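Local coordinates for protein carbohydrate deacetylase Agd3 (Neosartorya fumigata, PDB 6NWZ) that probably removes N-acetyl groups from the fungal exopolysaccharide galactosaminogalactan as a zinc-binding carbohydrate esterase, and is required for biofilm formation, at residues P490-D501 with D541-R551. Residues are numbered along the deposited sequence; the frame is centred on the assembly and turned at random.
Sequences PRWATRIYYNCD and DGYMFHQANLR. With ZN (zinc ion), chain M.
Asn549 ND2 donates to Tyr497 O at 2.9 Å, nearly in the amide plane, and makes a weaker, more bent bond to Cys500 O, so one NH2 group gathers the two ends of the type I turn 497-500. OD1 accepts the His546 N-H from above its carbonyl plane, and a water links OD1 to Ile496 O. An amide suits this place because it gives and receives at once.

The same water accepts from His546 ND1, leaving NE2 to bind zinc at 2.3 Å, a division of labour that imidazole's two nitrogens allow; Asp255 is the other protein ligand. The edge of the Tyr498 ring is turned toward the imidazole face, with ring planes 67° apart.

Strands 487-492 and 542-546 pair in parallel: Trp492 N donates to Gly542 O at 2.8 Å, and Trp492 O receives Met544 N. With Trp492 CG anti to the carbonyl carbon (chi1 -63°), CD1 lies over one face of Tyr543, 3.5 Å from its CZ. The flexible Met544 lays CB and CG against one face of the Arg491 guanidinium, toward its rim; Arg491 NH2 hydrogen-bonds Gln253 and makes a salt bridge to Asp255, a second-shell hold on the zinc ligand. Asp501 OD2 forms a salt bridge with Arg551 NH1.

Strand 542-546 lies between strands 487-492 and 252-257; helix 520-536 packs against Tyr543, and helix 503-513 against Tyr497.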
# COMPACT_ATOMS: atom_id res chain seq x y z
N PRO A 490 3.24 2.63 8.92
CA PRO A 490 4.29 1.94 8.15
C PRO A 490 4.81 2.78 6.99
O PRO A 490 4.14 3.69 6.49
CB PRO A 490 3.58 0.68 7.65
CG PRO A 490 2.13 1.04 7.64
CD PRO A 490 1.93 1.96 8.80
N ARG A 491 6.03 2.45 6.58
CA ARG A 491 6.68 3.10 5.44
C ARG A 491 7.67 2.13 4.81
O ARG A 491 8.43 1.45 5.51
CB ARG A 491 7.42 4.38 5.85
CG ARG A 491 7.93 5.21 4.66
CD ARG A 491 8.36 6.63 5.06
NE ARG A 491 9.65 6.65 5.74
CZ ARG A 491 10.36 7.75 5.98
NH1 ARG A 491 11.52 7.67 6.60
NH2 ARG A 491 9.91 8.94 5.58
N TRP A 492 7.68 2.09 3.48
CA TRP A 492 8.56 1.23 2.72
C TRP A 492 9.91 1.91 2.48
O TRP A 492 10.00 3.12 2.30
CB TRP A 492 7.93 0.86 1.38
CG TRP A 492 6.66 0.07 1.50
CD1 TRP A 492 5.41 0.46 1.10
CD2 TRP A 492 6.52 -1.24 2.04
NE1 TRP A 492 4.50 -0.54 1.36
CE2 TRP A 492 5.15 -1.59 1.94
CE3 TRP A 492 7.41 -2.16 2.61
CZ2 TRP A 492 4.66 -2.82 2.38
CZ3 TRP A 492 6.92 -3.38 3.04
CH2 TRP A 492 5.56 -3.69 2.93
N ALA A 493 10.96 1.09 2.46
CA ALA A 493 12.28 1.51 2.04
C ALA A 493 12.55 1.02 0.63
O ALA A 493 12.00 0.00 0.19
CB ALA A 493 13.36 0.99 2.99
N THR A 494 13.40 1.75 -0.09
CA THR A 494 13.73 1.43 -1.47
C THR A 494 15.24 1.31 -1.62
O THR A 494 16.00 1.70 -0.73
CB THR A 494 13.18 2.49 -2.43
OG1 THR A 494 13.83 3.74 -2.18
CG2 THR A 494 11.68 2.66 -2.24
N ARG A 495 15.66 0.77 -2.76
CA ARG A 495 17.07 0.71 -3.12
C ARG A 495 17.61 2.05 -3.61
O ARG A 495 18.78 2.13 -4.00
CB ARG A 495 17.29 -0.37 -4.18
CG ARG A 495 17.07 -1.77 -3.66
CD ARG A 495 16.82 -2.77 -4.77
NE ARG A 495 16.46 -4.09 -4.24
CZ ARG A 495 15.22 -4.45 -3.93
NH1 ARG A 495 14.21 -3.60 -4.09
NH2 ARG A 495 14.98 -5.66 -3.45
N ILE A 496 16.78 3.10 -3.61
CA ILE A 496 17.26 4.47 -3.78
C ILE A 496 17.73 4.93 -2.41
O ILE A 496 16.92 5.40 -1.59
CB ILE A 496 16.17 5.39 -4.35
CG1 ILE A 496 15.54 4.76 -5.60
CG2 ILE A 496 16.74 6.75 -4.67
CD1 ILE A 496 16.53 4.49 -6.72
N TYR A 497 19.02 4.79 -2.13
CA TYR A 497 19.53 4.88 -0.77
C TYR A 497 19.68 6.33 -0.33
O TYR A 497 19.80 7.26 -1.13
CB TYR A 497 20.85 4.14 -0.65
CG TYR A 497 20.74 2.65 -0.92
CD1 TYR A 497 20.06 1.82 -0.03
CD2 TYR A 497 21.28 2.09 -2.07
CE1 TYR A 497 19.94 0.46 -0.27
CE2 TYR A 497 21.17 0.73 -2.31
CZ TYR A 497 20.50 -0.08 -1.41
OH TYR A 497 20.37 -1.43 -1.64
N TYR A 498 19.69 6.52 1.00
CA TYR A 498 19.60 7.85 1.59
C TYR A 498 20.82 8.70 1.28
O TYR A 498 20.73 9.94 1.30
CB TYR A 498 19.42 7.74 3.10
CG TYR A 498 20.72 7.59 3.86
CD1 TYR A 498 21.39 6.37 3.91
CD2 TYR A 498 21.29 8.68 4.53
CE1 TYR A 498 22.59 6.24 4.61
CE2 TYR A 498 22.48 8.55 5.23
CZ TYR A 498 23.12 7.33 5.26
OH TYR A 498 24.31 7.20 5.96
N ASN A 499 21.97 8.08 1.05
CA ASN A 499 23.23 8.79 0.88
C ASN A 499 23.73 8.71 -0.56
O ASN A 499 24.93 8.64 -0.81
CB ASN A 499 24.28 8.25 1.85
CG ASN A 499 24.50 6.75 1.72
OD1 ASN A 499 23.64 6.04 1.20
ND2 ASN A 499 25.64 6.27 2.19
N CYS A 500 22.80 8.72 -1.51
CA CYS A 500 23.13 8.60 -2.92
C CYS A 500 22.45 9.69 -3.73
O CYS A 500 21.30 10.05 -3.45
CB CYS A 500 22.75 7.23 -3.46
SG CYS A 500 24.03 6.01 -3.18
N ASP A 501 23.17 10.20 -4.74
CA ASP A 501 22.67 11.26 -5.59
C ASP A 501 22.79 10.96 -7.08
O ASP A 501 22.39 11.81 -7.89
CB ASP A 501 23.41 12.58 -5.28
CG ASP A 501 24.91 12.47 -5.50
OD1 ASP A 501 25.43 11.34 -5.50
OD2 ASP A 501 25.56 13.51 -5.67
N ASP A 541 0.96 2.28 2.81
CA ASP A 541 2.21 2.78 3.38
C ASP A 541 2.90 3.71 2.40
O ASP A 541 2.85 3.51 1.18
CB ASP A 541 3.15 1.62 3.74
CG ASP A 541 2.42 0.39 4.23
OD1 ASP A 541 1.18 0.35 4.13
OD2 ASP A 541 3.10 -0.54 4.71
N GLY A 542 3.56 4.73 2.94
CA GLY A 542 4.35 5.63 2.13
C GLY A 542 5.72 5.04 1.82
O GLY A 542 6.04 3.91 2.17
N TYR A 543 6.54 5.85 1.15
CA TYR A 543 7.85 5.42 0.69
C TYR A 543 8.91 6.42 1.12
O TYR A 543 8.68 7.64 1.13
CB TYR A 543 7.86 5.22 -0.84
CG TYR A 543 6.99 4.06 -1.28
CD1 TYR A 543 5.61 4.22 -1.42
CD2 TYR A 543 7.54 2.81 -1.54
CE1 TYR A 543 4.81 3.16 -1.80
CE2 TYR A 543 6.74 1.74 -1.93
CZ TYR A 543 5.37 1.92 -2.06
OH TYR A 543 4.56 0.88 -2.44
N MET A 544 10.08 5.90 1.48
CA MET A 544 11.15 6.68 2.09
C MET A 544 12.18 7.09 1.04
O MET A 544 12.75 6.24 0.36
CB MET A 544 11.83 5.86 3.19
CG MET A 544 13.06 6.51 3.77
SD MET A 544 14.23 5.27 4.37
CE MET A 544 14.72 4.52 2.83
N PHE A 545 12.41 8.40 0.94
CA PHE A 545 13.49 8.95 0.11
C PHE A 545 14.18 10.07 0.89
O PHE A 545 13.75 10.45 1.98
CB PHE A 545 12.97 9.46 -1.24
CG PHE A 545 12.30 8.39 -2.07
CD1 PHE A 545 13.06 7.48 -2.80
CD2 PHE A 545 10.92 8.30 -2.13
CE1 PHE A 545 12.45 6.50 -3.56
CE2 PHE A 545 10.30 7.31 -2.89
CZ PHE A 545 11.07 6.41 -3.61
N HIS A 546 15.26 10.59 0.31
CA HIS A 546 16.07 11.60 0.98
C HIS A 546 16.48 12.69 -0.01
O HIS A 546 16.41 12.51 -1.23
CB HIS A 546 17.30 10.96 1.64
CG HIS A 546 16.96 10.06 2.78
ND1 HIS A 546 16.36 8.83 2.60
CD2 HIS A 546 17.10 10.22 4.12
CE1 HIS A 546 16.15 8.27 3.78
NE2 HIS A 546 16.59 9.09 4.71
N GLN A 547 16.92 13.83 0.54
CA GLN A 547 17.10 15.03 -0.27
C GLN A 547 18.15 14.83 -1.35
O GLN A 547 18.01 15.38 -2.45
CB GLN A 547 17.47 16.22 0.63
CG GLN A 547 18.78 16.06 1.39
CD GLN A 547 19.99 16.60 0.62
OE1 GLN A 547 19.85 17.46 -0.25
NE2 GLN A 547 21.17 16.10 0.96
N ALA A 548 19.19 14.05 -1.07
CA ALA A 548 20.22 13.82 -2.08
C ALA A 548 19.68 13.10 -3.31
O ALA A 548 20.28 13.20 -4.38
CB ALA A 548 21.37 13.01 -1.46
N ASN A 549 18.54 12.40 -3.18
CA ASN A 549 17.98 11.66 -4.31
C ASN A 549 17.34 12.56 -5.36
O ASN A 549 17.02 12.07 -6.45
CB ASN A 549 16.94 10.65 -3.82
CG ASN A 549 17.47 9.72 -2.74
OD1 ASN A 549 16.71 9.23 -1.90
ND2 ASN A 549 18.77 9.47 -2.76
N LEU A 550 17.14 13.84 -5.07
CA LEU A 550 16.48 14.74 -6.00
C LEU A 550 17.45 15.43 -6.95
O LEU A 550 17.03 16.28 -7.74
CB LEU A 550 15.67 15.80 -5.24
CG LEU A 550 14.65 15.33 -4.20
CD1 LEU A 550 13.76 16.49 -3.77
CD2 LEU A 550 13.80 14.19 -4.71
N ARG A 551 18.74 15.09 -6.89
CA ARG A 551 19.73 15.75 -7.73
C ARG A 551 19.43 15.49 -9.20
O ARG A 551 19.43 14.34 -9.65
CB ARG A 551 21.14 15.26 -7.39
CG ARG A 551 22.23 16.10 -8.03
CD ARG A 551 23.53 15.33 -8.16
NE ARG A 551 24.62 16.20 -8.59
CZ ARG A 551 25.71 16.44 -7.86
NH1 ARG A 551 25.86 15.86 -6.68
NH2 ARG A 551 26.64 17.25 -8.33
ZN ZN M . 15.36 9.04 6.70
O HOH W 1 2.57 1.06 -0.44
O HOH W 2 16.57 7.44 0.30
O HOH W 3 20.04 12.70 1.42
O HOH W 4 20.00 11.94 -9.16